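Local coordinates for aminotransferase class-III (Sphaerobacter thermophilus DSM 20745, PDB 6K8H), which belongs to the class-III aminotransferases, a family of the PLP-dependent aminotransferase fold, and is also called an omega-transaminase, at residues S17-F23 and P43-Y47; E62-V68 and M407-I413; A138-R144 and Y248-I253; K149-C153 and A161-S167. All coordinates share one frame; numbering follows the deposited sequence.

From the N terminus, contact 1 (17-23 with 43-47) closes first, a short loop that brings the start of helix 18-29 back onto the chain leading into strand 48-52. Contact 2 (62-68 with 407-413) then opens and closes only near the C-terminal end, joining an early and a late part of the chain in a small mixed beta sheet. Contacts 1 and 2 touch, through Pro46 and Met407. Within the long span of contact 2 lies contact 3 (138-144 with 248-253), and within that lies contact 4 (149-153 with 161-167). Contacts 3 and 4 both reach the seven-stranded sheet, with centres about 20 Å apart; contacts 1 and 3 lie on opposite sides of the chain's centre.

Contact 1. Residues S17-F23 and P43-Y47; sequences SAAADLF and PYPPY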
loop_
_atom_site.group_PDB
_atom_site.type_symbol
_atom_site.label_atom_id
_atom_site.label_comp_id
_atom_site.label_asym_id
_atom_site.label_seq_id
_atom_site.Cartn_x
_atom_site.Cartn_y
_atom_site.Cartn_z
ATOM N N SER B 17 14.683 28.860 10.128
ATOM C CA SER B 17 15.025 27.544 10.647
ATOM C C SER B 17 15.271 26.568 9.487
ATOM O O SER B 17 14.954 26.839 8.319
ATOM C CB SER B 17 13.915 27.014 11.548
ATOM O OG SER B 17 12.803 26.642 10.756
ATOM N N ALA B 18 15.878 25.425 9.811
ATOM C CA ALA B 18 16.009 24.367 8.813
ATOM C C ALA B 18 14.643 23.906 8.312
ATOM O O ALA B 18 14.447 23.710 7.103
ATOM C CB ALA B 18 16.795 23.195 9.392
ATOM N N ALA B 19 13.687 23.734 9.232
ATOM C CA ALA B 19 12.343 23.316 8.843
ATOM C C ALA B 19 11.680 24.334 7.924
ATOM O O ALA B 19 10.942 23.960 7.013
ATOM C CB ALA B 19 11.478 23.075 10.081
ATOM N N ALA B 20 11.890 25.630 8.167
ATOM C CA ALA B 20 11.273 26.631 7.297
ATOM C C ALA B 20 11.837 26.554 5.876
ATOM O O ALA B 20 11.084 26.636 4.898
ATOM C CB ALA B 20 11.465 28.033 7.887
ATOM N N ASP B 21 13.161 26.396 5.745
ATOM C CA ASP B 21 13.781 26.266 4.426
ATOM C C ASP B 21 13.290 25.013 3.716
ATOM O O ASP B 21 12.980 25.033 2.513
ATOM C CB ASP B 21 15.304 26.201 4.560
ATOM C CG ASP B 21 15.934 27.526 4.984
ATOM O OD1 ASP B 21 15.244 28.567 5.019
ATOM O OD2 ASP B 21 17.150 27.509 5.282
ATOM N N LEU B 22 13.245 23.901 4.450
ATOM C CA LEU B 22 12.750 22.657 3.884
ATOM C C LEU B 22 11.311 22.805 3.428
ATOM O O LEU B 22 10.952 22.321 2.358
ATOM C CB LEU B 22 12.883 21.521 4.900
ATOM C CG LEU B 22 14.319 21.056 5.137
ATOM C CD1 LEU B 22 14.409 20.226 6.407
ATOM C CD2 LEU B 22 14.810 20.287 3.934
ATOM N N PHE B 23 10.465 23.461 4.230
ATOM C CA PHE B 23 9.071 23.655 3.831
ATOM C C PHE B 23 8.968 24.485 2.560
ATOM O O PHE B 23 8.112 24.224 1.703
ATOM C CB PHE B 23 8.295 24.332 4.957
ATOM C CG PHE B 23 6.839 24.546 4.656
ATOM C CD1 PHE B 23 5.972 23.462 4.533
ATOM C CD2 PHE B 23 6.325 25.830 4.537
ATOM C CE1 PHE B 23 4.626 23.658 4.274
ATOM C CE2 PHE B 23 4.984 26.033 4.280
ATOM C CZ PHE B 23 4.129 24.946 4.147
ATOM N N PRO B 43 2.219 26.642 11.057
ATOM C CA PRO B 43 2.293 26.962 9.622
ATOM C C PRO B 43 3.057 25.918 8.798
ATOM O O PRO B 43 2.811 25.768 7.605
ATOM C CB PRO B 43 3.038 28.308 9.584
ATOM C CG PRO B 43 3.217 28.737 10.976
ATOM C CD PRO B 43 3.013 27.570 11.878
ATOM N N TYR B 44 4.006 25.230 9.426
ATOM C CA TYR B 44 4.751 24.160 8.779
ATOM C C TYR B 44 5.231 23.215 9.854
ATOM O O TYR B 44 5.420 23.635 11.006
ATOM C CB TYR B 44 5.938 24.686 7.964
ATOM C CG TYR B 44 6.880 25.568 8.732
ATOM C CD1 TYR B 44 7.914 25.028 9.497
ATOM C CD2 TYR B 44 6.755 26.951 8.680
ATOM C CE1 TYR B 44 8.790 25.856 10.192
ATOM C CE2 TYR B 44 7.620 27.778 9.379
ATOM C CZ TYR B 44 8.634 27.231 10.124
ATOM O OH TYR B 44 9.501 28.058 10.800
ATOM N N PRO B 45 5.423 21.938 9.543
ATOM C CA PRO B 45 5.810 20.979 10.572
ATOM C C PRO B 45 7.313 20.998 10.797
ATOM O O PRO B 45 8.070 21.515 9.962
ATOM C CB PRO B 45 5.345 19.636 9.990
ATOM C CG PRO B 45 5.478 19.829 8.506
ATOM C CD PRO B 45 5.192 21.285 8.234
ATOM N N PRO B 46 7.790 20.438 11.904
ATOM C CA PRO B 46 9.228 20.204 12.033
ATOM C C PRO B 46 9.632 19.037 11.138
ATOM O O PRO B 46 8.816 18.177 10.802
ATOM C CB PRO B 46 9.382 19.869 13.516
ATOM C CG PRO B 46 8.098 19.101 13.813
ATOM C CD PRO B 46 7.031 19.802 12.995
ATOM N N TYR B 47 10.913 18.990 10.770
ATOM C CA TYR B 47 11.437 17.933 9.906
ATOM C C TYR B 47 12.361 17.031 10.707
ATOM O O TYR B 47 13.222 17.518 11.442
ATOM C CB TYR B 47 12.175 18.521 8.694
ATOM C CG TYR B 47 11.211 18.928 7.599
ATOM C CD1 TYR B 47 10.387 20.038 7.757
ATOM C CD2 TYR B 47 11.080 18.169 6.442
ATOM C CE1 TYR B 47 9.466 20.402 6.777
ATOM C CE2 TYR B 47 10.178 18.526 5.459
ATOM C CZ TYR B 47 9.374 19.638 5.630
ATOM O OH TYR B 47 8.467 19.975 4.645
#
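The N-terminal turns of helix 18-29 pack on the proline-rich loop 43-47, with Tyr44 and Tyr47 as the main loop side chains. CB of Tyr44 sits over one face of the Phe23 ring, 3.6 Å from the ring centroid and nearest to CG. The Phe23 and Tyr44 rings are close to parallel but slid apart, so they barely overlap. Tyr44 has CG between its backbone N and carbonyl carbon (chi1 54°), which lays the ring along the helix. One face of that ring receives CA of Ala20, offset toward the rim, while CB of Ala20 reaches Tyr44 OH at 3.5 Å. CB of Ala19 touches both tyrosines, 3.9 Å from Tyr44 CE1 and 4.0 Å from Tyr47 CD1. CB of Leu22 stands over the centre of the Tyr47 ring, 3.8 Å from the centroid, and Leu22 CD1 extends on to Tyr47 CB, 3.6 Å away. Tyr47 OH comes to the edge of the Phe23 ring. Ser17 is the N-cap: its OG accepts from Ala20 N at 2.9 Å. Ser17 OG and Tyr44 OH also both hydrogen-bond to Tyr12 O. Pro100 of the second subunit packs on Pro45 and Tyr47. No hydrogen bond joins the two segments, so they are held by CH-pi and apolar packing, and the buried Pro45 O has no polar partner in the model.

Contact 2. Residues E62-V68 and M407-I413; sequences EERLDFV and MGRGIFI
Arg64 reaches from its strand across to Met407 at the end of helix 393-408. Arg64 CB lies 3.6 Å from Gly410 O, and CG passes Gly410 CA and C. CD comes near Met407 O and SD. Arg64 NE donates to Met407 O at 2.8 Å, with the oxygen close to the guanidinium plane. The chain is extended from CG to NE, which carries the head this far. Met407 CE covers one guanidinium face, 3.5 Å above the plane, and Glu62 CG the opposite face. Arg64 NH2 pairs with Glu62 OE2 by charge alone; NH1 has a salt bridge to Asp58. Asn10 meets both groups, its N at Glu62 OE2 and its OD1 at Arg64 NH2. A water donates to Glu62 OE2 and to Met407 O.

The backbones pair as parallel strands. Leu65 N donates to Gly410 O at 2.8 Å, Phe412 N to Leu65 O at 3.0 Å, and Phe67 N to Phe412 O at 2.9 Å. Val68 CG2 stands over the centre of the Phe412 ring, 3.7 Å from the centroid. Asp66 OD1 accepts from Val68 N at 2.8 Å, an Asx turn, and also from Asn69 N.

Strand 63-66 runs between strands 55-58 and 411-412 in the small mixed sheet. Helix 427-445 packs on Leu65 and Ile411, while Met99 of the second subunit touches Phe412.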
loop_
_atom_site.group_PDB
_atom_site.type_symbol
_atom_site.label_atom_id
_atom_site.label_comp_id
_atom_site.label_asym_id
_atom_site.label_seq_id
_atom_site.Cartn_x
_atom_site.Cartn_y
_atom_site.Cartn_z
ATOM N N GLU B 62 17.012 19.873 17.497
ATOM C CA GLU B 62 16.269 19.747 18.747
ATOM C C GLU B 62 15.899 18.282 18.972
ATOM O O GLU B 62 15.339 17.635 18.085
ATOM C CB GLU B 62 15.022 20.633 18.703
ATOM C CG GLU B 62 14.192 20.689 20.003
ATOM C CD GLU B 62 13.445 22.016 20.149
ATOM O OE1 GLU B 62 13.764 22.950 19.382
ATOM O OE2 GLU B 62 12.548 22.132 21.019
ATOM N N GLU B 63 16.227 17.753 20.145
ATOM C CA GLU B 63 15.975 16.352 20.452
ATOM C C GLU B 63 14.764 16.205 21.357
ATOM O O GLU B 63 14.586 16.971 22.309
ATOM C CB GLU B 63 17.196 15.715 21.114
ATOM C CG GLU B 63 18.497 16.119 20.473
ATOM C CD GLU B 63 19.655 15.229 20.882
ATOM O OE1 GLU B 63 19.568 14.587 21.957
ATOM O OE2 GLU B 63 20.645 15.167 20.120
ATOM N N ARG B 64 13.933 15.209 21.071
ATOM C CA ARG B 64 12.766 14.951 21.899
ATOM C C ARG B 64 12.638 13.450 22.130
ATOM O O ARG B 64 13.025 12.645 21.281
ATOM C CB ARG B 64 11.480 15.499 21.255
ATOM C CG ARG B 64 11.519 16.985 20.866
ATOM C CD ARG B 64 10.284 17.390 20.034
ATOM N NE ARG B 64 10.244 18.837 19.776
ATOM C CZ ARG B 64 10.784 19.443 18.716
ATOM N NH1 ARG B 64 11.414 18.735 17.783
ATOM N NH2 ARG B 64 10.681 20.767 18.574
ATOM N N LEU B 65 12.090 13.075 23.280
ATOM C CA LEU B 65 11.712 11.679 23.482
ATOM C C LEU B 65 10.496 11.364 22.619
ATOM O O LEU B 65 9.495 12.089 22.655
ATOM C CB LEU B 65 11.402 11.416 24.955
ATOM C CG LEU B 65 12.604 11.365 25.902
ATOM C CD1 LEU B 65 12.121 11.265 27.333
ATOM C CD2 LEU B 65 13.506 10.182 25.550
ATOM N N ASP B 66 10.580 10.289 21.833
ATOM C CA ASP B 66 9.574 9.989 20.811
ATOM C C ASP B 66 8.507 9.077 21.410
ATOM O O ASP B 66 8.765 7.891 21.654
ATOM C CB ASP B 66 10.218 9.339 19.587
ATOM C CG ASP B 66 9.278 9.267 18.388
ATOM O OD1 ASP B 66 8.046 9.336 18.574
ATOM O OD2 ASP B 66 9.769 9.138 17.239
ATOM N N PHE B 67 7.326 9.639 21.679
ATOM C CA PHE B 67 6.158 8.873 22.098
ATOM C C PHE B 67 5.128 8.728 20.980
ATOM O O PHE B 67 3.960 8.434 21.252
ATOM C CB PHE B 67 5.511 9.505 23.324
ATOM C CG PHE B 67 6.328 9.364 24.569
ATOM C CD1 PHE B 67 7.390 10.217 24.813
ATOM C CD2 PHE B 67 6.037 8.378 25.494
ATOM C CE1 PHE B 67 8.152 10.097 25.982
ATOM C CE2 PHE B 67 6.786 8.242 26.654
ATOM C CZ PHE B 67 7.846 9.098 26.895
ATOM N N VAL B 68 5.530 8.943 19.731
ATOM C CA VAL B 68 4.671 8.711 18.575
ATOM C C VAL B 68 5.121 7.482 17.802
ATOM O O VAL B 68 4.306 6.627 17.460
ATOM C CB VAL B 68 4.618 9.950 17.654
ATOM C CG1 VAL B 68 3.621 9.728 16.510
ATOM C CG2 VAL B 68 4.281 11.199 18.451
ATOM N N MET B 407 6.110 19.664 23.243
ATOM C CA MET B 407 7.053 19.713 22.129
ATOM C C MET B 407 8.262 20.568 22.465
ATOM O O MET B 407 9.393 20.228 22.100
ATOM C CB MET B 407 6.373 20.256 20.869
ATOM C CG MET B 407 5.484 19.247 20.150
ATOM S SD MET B 407 6.449 17.962 19.324
ATOM C CE MET B 407 7.221 18.873 17.978
ATOM N N GLY B 408 8.039 21.703 23.127
ATOM C CA GLY B 408 9.163 22.541 23.500
ATOM C C GLY B 408 9.947 22.066 24.702
ATOM O O GLY B 408 10.983 22.655 25.020
ATOM N N ARG B 409 9.461 21.011 25.358
ATOM C CA ARG B 409 10.088 20.459 26.588
ATOM C C ARG B 409 10.691 19.070 26.346
ATOM O O ARG B 409 10.730 18.289 27.290
ATOM C CB ARG B 409 9.111 20.454 27.764
ATOM C CG ARG B 409 8.833 21.833 28.335
ATOM C CD ARG B 409 8.077 21.767 29.641
ATOM N NE ARG B 409 7.754 23.110 30.085
ATOM C CZ ARG B 409 8.534 23.864 30.844
ATOM N NH1 ARG B 409 9.702 23.407 31.273
ATOM N NH2 ARG B 409 8.130 25.078 31.174
ATOM N N GLY B 410 11.039 18.746 25.103
ATOM C CA GLY B 410 11.680 17.480 24.831
ATOM C C GLY B 410 10.752 16.292 24.728
ATOM O O GLY B 410 11.216 15.156 24.852
ATOM N N ILE B 411 9.457 16.509 24.499
ATOM C CA ILE B 411 8.487 15.423 24.360
ATOM C C ILE B 411 7.753 15.560 23.027
ATOM O O ILE B 411 7.154 16.602 22.737
ATOM C CB ILE B 411 7.475 15.400 25.521
ATOM C CG1 ILE B 411 8.180 15.268 26.879
ATOM C CG2 ILE B 411 6.482 14.254 25.321
ATOM C CD1 ILE B 411 8.777 13.896 27.143
ATOM N N PHE B 412 7.781 14.500 22.234
ATOM C CA PHE B 412 7.072 14.426 20.962
ATOM C C PHE B 412 5.914 13.453 21.148
ATOM O O PHE B 412 6.134 12.252 21.321
ATOM C CB PHE B 412 8.024 13.975 19.850
ATOM C CG PHE B 412 7.375 13.794 18.500
ATOM C CD1 PHE B 412 6.506 14.743 17.982
ATOM C CD2 PHE B 412 7.675 12.679 17.734
ATOM C CE1 PHE B 412 5.917 14.561 16.728
ATOM C CE2 PHE B 412 7.101 12.478 16.489
ATOM C CZ PHE B 412 6.219 13.431 15.979
ATOM N N ILE B 413 4.685 13.974 21.129
ATOM C CA ILE B 413 3.476 13.169 21.262
ATOM C C ILE B 413 2.492 13.661 20.204
ATOM O O ILE B 413 2.672 14.731 19.622
ATOM C CB ILE B 413 2.864 13.238 22.687
ATOM C CG1 ILE B 413 1.886 12.074 22.925
ATOM C CG2 ILE B 413 2.232 14.609 22.939
ATOM C CD1 ILE B 413 1.620 11.778 24.390
HETATM O O HOH W 1 12.486 20.033 22.626
#

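Contact 3. Residues A138-R144 and Y248-I253; sequences ARAYTGR and YGIVLI
The guanidinium of Arg144 has Gly249 O over one face, and Tyr248 O and Ile250 CG1 at its edge. Both terminal nitrogens grip Tyr248 O end-on: Arg144 NH1 donates to it at 3.0 Å and Arg144 NH2 at 2.9 Å. The oxygen lies 2° out of the guanidinium plane, so the pair of bonds fixes the rotation of the head. Ile250 CG1 comes to Arg144 NH1 at 3.4 Å. Arg144 NH1 also donates to Leu216 O. The Arg144 chain, extended from CG to NE, carries the guanidinium from just past the helix end to Tyr248 O. The Tyr141 ring meets Val251 CG2 obliquely, while its OH bonds to Glu298.

Ala138 CB lies against Val251 CB at 3.8 Å, and Thr142 CG2 touches Val251 CG2 at 3.7 Å. Thr142 places OG1 between its backbone N and carbonyl carbon (chi1 71°), which points it back to Ala138 O, 2.9 Å away. Thr142 OG1 also accepts from Arg144 N at 3.1 Å, an ST turn. Ala138 O takes two donors, Thr142 N and OG1, from opposite faces of its plane.

Gly249 ends helix 235-248 in a Schellman motif, just before strand 251-255. Residues 138-142 of helix 127-142 run nearly antiparallel to residues 251-253, at 164°, with axes 10.0 Å apart at closest approach. The helix also packs on strand 216-221, the next in the sheet, through Ala138 and Thr142.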
loop_
_atom_site.group_PDB
_atom_site.type_symbol
_atom_site.label_atom_id
_atom_site.label_comp_id
_atom_site.label_asym_id
_atom_site.label_seq_id
_atom_site.Cartn_x
_atom_site.Cartn_y
_atom_site.Cartn_z
ATOM N N ALA B 138 -14.179 -10.786 2.406
ATOM C CA ALA B 138 -15.513 -11.001 2.952
ATOM C C ALA B 138 -16.575 -10.936 1.865
ATOM O O ALA B 138 -17.533 -11.724 1.873
ATOM C CB ALA B 138 -15.810 -9.980 4.048
ATOM N N ARG B 139 -16.444 -9.990 0.937
ATOM C CA ARG B 139 -17.373 -9.958 -0.190
ATOM C C ARG B 139 -17.299 -11.251 -0.999
ATOM O O ARG B 139 -18.333 -11.801 -1.396
ATOM C CB ARG B 139 -17.101 -8.752 -1.088
ATOM C CG ARG B 139 -17.463 -7.389 -0.479
ATOM C CD ARG B 139 -17.867 -6.385 -1.558
ATOM N NE ARG B 139 -17.719 -4.987 -1.127
ATOM C CZ ARG B 139 -16.656 -4.230 -1.392
ATOM N NH1 ARG B 139 -15.637 -4.728 -2.077
ATOM N NH2 ARG B 139 -16.605 -2.973 -0.970
ATOM N N ALA B 140 -16.085 -11.743 -1.274
ATOM C CA ALA B 140 -15.954 -12.956 -2.083
ATOM C C ALA B 140 -16.472 -14.177 -1.348
ATOM O O ALA B 140 -16.980 -15.115 -1.973
ATOM C CB ALA B 140 -14.491 -13.188 -2.480
ATOM N N TYR B 141 -16.299 -14.204 -0.031
ATOM C CA TYR B 141 -16.694 -15.357 0.754
ATOM C C TYR B 141 -18.208 -15.414 0.895
ATOM O O TYR B 141 -18.825 -16.460 0.670
ATOM C CB TYR B 141 -16.028 -15.296 2.132
ATOM C CG TYR B 141 -16.368 -16.488 2.973
ATOM C CD1 TYR B 141 -15.780 -17.721 2.734
ATOM C CD2 TYR B 141 -17.312 -16.391 3.978
ATOM C CE1 TYR B 141 -16.120 -18.841 3.493
ATOM C CE2 TYR B 141 -17.654 -17.484 4.739
ATOM C CZ TYR B 141 -17.061 -18.706 4.497
ATOM O OH TYR B 141 -17.422 -19.780 5.276
ATOM N N THR B 142 -18.826 -14.283 1.234
ATOM C CA THR B 142 -20.259 -14.236 1.476
ATOM C C THR B 142 -21.060 -13.918 0.227
ATOM O O THR B 142 -22.250 -14.232 0.182
ATOM C CB THR B 142 -20.593 -13.183 2.537
ATOM O OG1 THR B 142 -20.388 -11.879 1.980
ATOM C CG2 THR B 142 -19.727 -13.367 3.795
ATOM N N GLY B 143 -20.446 -13.277 -0.769
ATOM C CA GLY B 143 -21.141 -12.835 -1.962
ATOM C C GLY B 143 -21.904 -11.538 -1.820
ATOM O O GLY B 143 -22.512 -11.088 -2.802
ATOM N N ARG B 144 -21.903 -10.895 -0.567
ATOM C CA ARG B 144 -22.739 -9.747 -0.255
ATOM C C ARG B 144 -21.977 -8.442 -0.490
ATOM O O ARG B 144 -20.749 -8.401 -0.382
ATOM C CB ARG B 144 -23.223 -9.827 1.200
ATOM C CG ARG B 144 -23.941 -11.160 1.543
ATOM C CD ARG B 144 -24.301 -11.237 3.028
ATOM N NE ARG B 144 -24.800 -12.555 3.442
ATOM C CZ ARG B 144 -24.940 -12.929 4.713
ATOM N NH1 ARG B 144 -24.623 -12.079 5.687
ATOM N NH2 ARG B 144 -25.402 -14.142 5.021
ATOM N N TYR B 248 -25.694 -14.628 11.476
ATOM C CA TYR B 248 -26.137 -14.096 10.158
ATOM C C TYR B 248 -25.161 -14.361 9.005
ATOM O O TYR B 248 -25.428 -13.859 7.916
ATOM C CB TYR B 248 -26.464 -12.610 10.300
ATOM C CG TYR B 248 -27.627 -12.335 11.215
ATOM C CD1 TYR B 248 -28.573 -13.313 11.469
ATOM C CD2 TYR B 248 -27.802 -11.098 11.803
ATOM C CE1 TYR B 248 -29.654 -13.075 12.301
ATOM C CE2 TYR B 248 -28.874 -10.841 12.639
ATOM C CZ TYR B 248 -29.806 -11.831 12.883
ATOM O OH TYR B 248 -30.865 -11.587 13.702
ATOM N N GLY B 249 -24.097 -15.121 9.227
ATOM C CA GLY B 249 -23.131 -15.361 8.171
ATOM C C GLY B 249 -22.342 -14.137 7.766
ATOM O O GLY B 249 -21.876 -14.052 6.619
ATOM N N ILE B 250 -22.174 -13.189 8.684
ATOM C CA ILE B 250 -21.438 -11.951 8.445
ATOM C C ILE B 250 -20.014 -12.115 8.959
ATOM O O ILE B 250 -19.801 -12.565 10.095
ATOM C CB ILE B 250 -22.126 -10.758 9.129
ATOM C CG1 ILE B 250 -23.516 -10.538 8.549
ATOM C CG2 ILE B 250 -21.285 -9.490 8.980
ATOM C CD1 ILE B 250 -24.355 -9.646 9.410
ATOM N N VAL B 251 -19.042 -11.733 8.132
ATOM C CA VAL B 251 -17.629 -11.855 8.477
ATOM C C VAL B 251 -17.274 -10.760 9.478
ATOM O O VAL B 251 -17.454 -9.571 9.198
ATOM C CB VAL B 251 -16.757 -11.753 7.218
ATOM C CG1 VAL B 251 -15.293 -11.666 7.586
ATOM C CG2 VAL B 251 -17.031 -12.935 6.265
ATOM N N LEU B 252 -16.744 -11.153 10.636
ATOM C CA LEU B 252 -16.273 -10.191 11.632
ATOM C C LEU B 252 -14.780 -9.945 11.410
ATOM O O LEU B 252 -13.959 -10.870 11.530
ATOM C CB LEU B 252 -16.559 -10.697 13.049
ATOM C CG LEU B 252 -16.109 -9.839 14.247
ATOM C CD1 LEU B 252 -16.665 -8.407 14.194
ATOM C CD2 LEU B 252 -16.519 -10.516 15.554
ATOM N N ILE B 253 -14.434 -8.703 11.065
ATOM C CA ILE B 253 -13.057 -8.294 10.813
ATOM C C ILE B 253 -12.595 -7.390 11.953
ATOM O O ILE B 253 -13.166 -6.314 12.167
ATOM C CB ILE B 253 -12.916 -7.552 9.475
ATOM C CG1 ILE B 253 -13.439 -8.390 8.301
ATOM C CG2 ILE B 253 -11.462 -7.169 9.244
ATOM C CD1 ILE B 253 -13.537 -7.601 7.035
#

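Contact 4. Residues K149-C153 and A161-S167; sequences KFDGC and AEVSTQS
The ammonium of Lys149 is gripped by three backbone carbonyls. Lys149 NZ donates to Val163 O at 2.7 Å, to Ala161 O at 2.9 Å and to Cys153 O at 2.8 Å. The lysine stands at the end of strand 146-150 in the seven-stranded sheet of the PLP-dependent aminotransferase fold. The three bonds tie together the loop after that strand, the end of the weakly bonded helix 159-162 and the turn that follows. Lys149 CG lies between the backbone N and the carbonyl carbon (chi1 60°), and the chain bends at chi3 (-73°), which brings NZ to the three carbonyl oxygens. Only the Cys153 carbonyl has the nitrogen in its plane; the other two are met at a tilt. The positive charge is buried here, and the three carbonyl dipoles would probably help to stabilise it.

Two type II beta turns face each other, Phe150 to Cys153 and Glu162 to Thr165. Thr165 N closes the second turn on Glu162 O, and Thr165 OG1 reaches the same oxygen from the same face of its plane. Glu162 itself forms a salt bridge with Lys136 of the second subunit, and Ala161 packs on helix 127-142. Ser164 OG bonds to Val178 and Thr180, and Asp151 OD2 bonds to Tyr386. Ser167 OG also lies beside Asp151 OD2, but too close for the details of that pair to be trusted; it bonds to Gly169 N and Arg387 NH1 as well. Between the turns, Gly152 N donates to Ser164 O at 2.8 Å, almost straight down the carbonyl bond.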
loop_
_atom_site.group_PDB
_atom_site.type_symbol
_atom_site.label_atom_id
_atom_site.label_comp_id
_atom_site.label_asym_id
_atom_site.label_seq_id
_atom_site.Cartn_x
_atom_site.Cartn_y
_atom_site.Cartn_z
ATOM N N LYS B 149 -19.216 -0.531 9.532
ATOM C CA LYS B 149 -18.110 -0.054 10.369
ATOM C C LYS B 149 -18.683 0.891 11.411
ATOM O O LYS B 149 -19.872 1.202 11.391
ATOM C CB LYS B 149 -17.026 0.639 9.544
ATOM C CG LYS B 149 -17.535 1.853 8.786
ATOM C CD LYS B 149 -16.373 2.701 8.348
ATOM C CE LYS B 149 -15.762 3.428 9.520
ATOM N NZ LYS B 149 -14.855 4.514 9.054
ATOM N N PHE B 150 -17.836 1.373 12.317
ATOM C CA PHE B 150 -18.292 2.166 13.451
ATOM C C PHE B 150 -17.977 3.649 13.263
ATOM O O PHE B 150 -16.893 4.016 12.803
ATOM C CB PHE B 150 -17.694 1.616 14.754
ATOM C CG PHE B 150 -18.275 0.279 15.134
ATOM C CD1 PHE B 150 -17.783 -0.895 14.581
ATOM C CD2 PHE B 150 -19.384 0.206 15.967
ATOM C CE1 PHE B 150 -18.355 -2.132 14.890
ATOM C CE2 PHE B 150 -19.955 -1.022 16.288
ATOM C CZ PHE B 150 -19.435 -2.194 15.749
ATOM N N ASP B 151 -18.950 4.482 13.628
ATOM C CA ASP B 151 -18.865 5.933 13.487
ATOM C C ASP B 151 -17.610 6.498 14.149
ATOM O O ASP B 151 -17.258 6.128 15.275
ATOM C CB ASP B 151 -20.112 6.555 14.107
ATOM C CG ASP B 151 -20.339 7.974 13.661
ATOM O OD1 ASP B 151 -19.902 8.329 12.553
ATOM O OD2 ASP B 151 -20.979 8.740 14.405
ATOM N N GLY B 152 -16.926 7.390 13.438
ATOM C CA GLY B 152 -15.780 8.085 13.995
ATOM C C GLY B 152 -14.493 7.293 14.037
ATOM O O GLY B 152 -13.527 7.742 14.670
ATOM N N CYS B 153 -14.421 6.155 13.361
ATOM C CA CYS B 153 -13.256 5.294 13.455
ATOM C C CYS B 153 -12.464 5.281 12.154
ATOM O O CYS B 153 -13.035 5.264 11.055
ATOM C CB CYS B 153 -13.666 3.858 13.786
ATOM S SG CYS B 153 -14.310 3.592 15.445
ATOM N N ALA B 161 -13.831 1.829 3.667
ATOM C CA ALA B 161 -13.402 1.780 5.061
ATOM C C ALA B 161 -13.345 3.154 5.715
ATOM O O ALA B 161 -13.389 3.246 6.948
ATOM C CB ALA B 161 -12.032 1.107 5.157
ATOM N N GLU B 162 -13.272 4.227 4.932
ATOM C CA GLU B 162 -13.102 5.547 5.512
ATOM C C GLU B 162 -14.413 6.318 5.682
ATOM O O GLU B 162 -14.390 7.411 6.272
ATOM C CB GLU B 162 -12.108 6.356 4.672
ATOM C CG GLU B 162 -12.643 6.758 3.328
ATOM C CD GLU B 162 -11.679 7.623 2.546
ATOM O OE1 GLU B 162 -10.538 7.825 3.012
ATOM O OE2 GLU B 162 -12.060 8.094 1.456
ATOM N N VAL B 163 -15.551 5.772 5.235
ATOM C CA VAL B 163 -16.829 6.463 5.420
ATOM C C VAL B 163 -17.042 6.745 6.904
ATOM O O VAL B 163 -16.818 5.875 7.750
ATOM C CB VAL B 163 -17.982 5.629 4.832
ATOM C CG1 VAL B 163 -19.331 6.114 5.372
ATOM C CG2 VAL B 163 -17.979 5.694 3.316
ATOM N N SER B 164 -17.422 7.985 7.232
ATOM C CA SER B 164 -17.682 8.399 8.615
ATOM C C SER B 164 -16.441 8.297 9.506
ATOM O O SER B 164 -16.561 8.095 10.717
ATOM C CB SER B 164 -18.853 7.624 9.239
ATOM O OG SER B 164 -20.075 7.942 8.600
ATOM N N THR B 165 -15.235 8.431 8.939
ATOM C CA THR B 165 -14.046 8.495 9.793
ATOM C C THR B 165 -14.158 9.658 10.777
ATOM O O THR B 165 -13.778 9.541 11.946
ATOM C CB THR B 165 -12.776 8.641 8.954
ATOM O OG1 THR B 165 -12.569 7.465 8.169
ATOM C CG2 THR B 165 -11.568 8.852 9.868
ATOM N N GLN B 166 -14.693 10.779 10.318
ATOM C CA GLN B 166 -15.121 11.862 11.189
ATOM C C GLN B 166 -16.643 11.822 11.253
ATOM O O GLN B 166 -17.315 11.987 10.228
ATOM C CB GLN B 166 -14.616 13.214 10.677
ATOM C CG GLN B 166 -15.433 14.382 11.169
ATOM C CD GLN B 166 -14.644 15.664 11.225
ATOM O OE1 GLN B 166 -13.425 15.665 11.037
ATOM N NE2 GLN B 166 -15.337 16.772 11.486
ATOM N N SER B 167 -17.179 11.565 12.441
ATOM C CA SER B 167 -18.623 11.545 12.629
ATOM C C SER B 167 -19.230 12.897 12.239
ATOM O O SER B 167 -18.623 13.955 12.433
ATOM C CB SER B 167 -18.968 11.202 14.080
ATOM O OG SER B 167 -20.368 11.079 14.245
#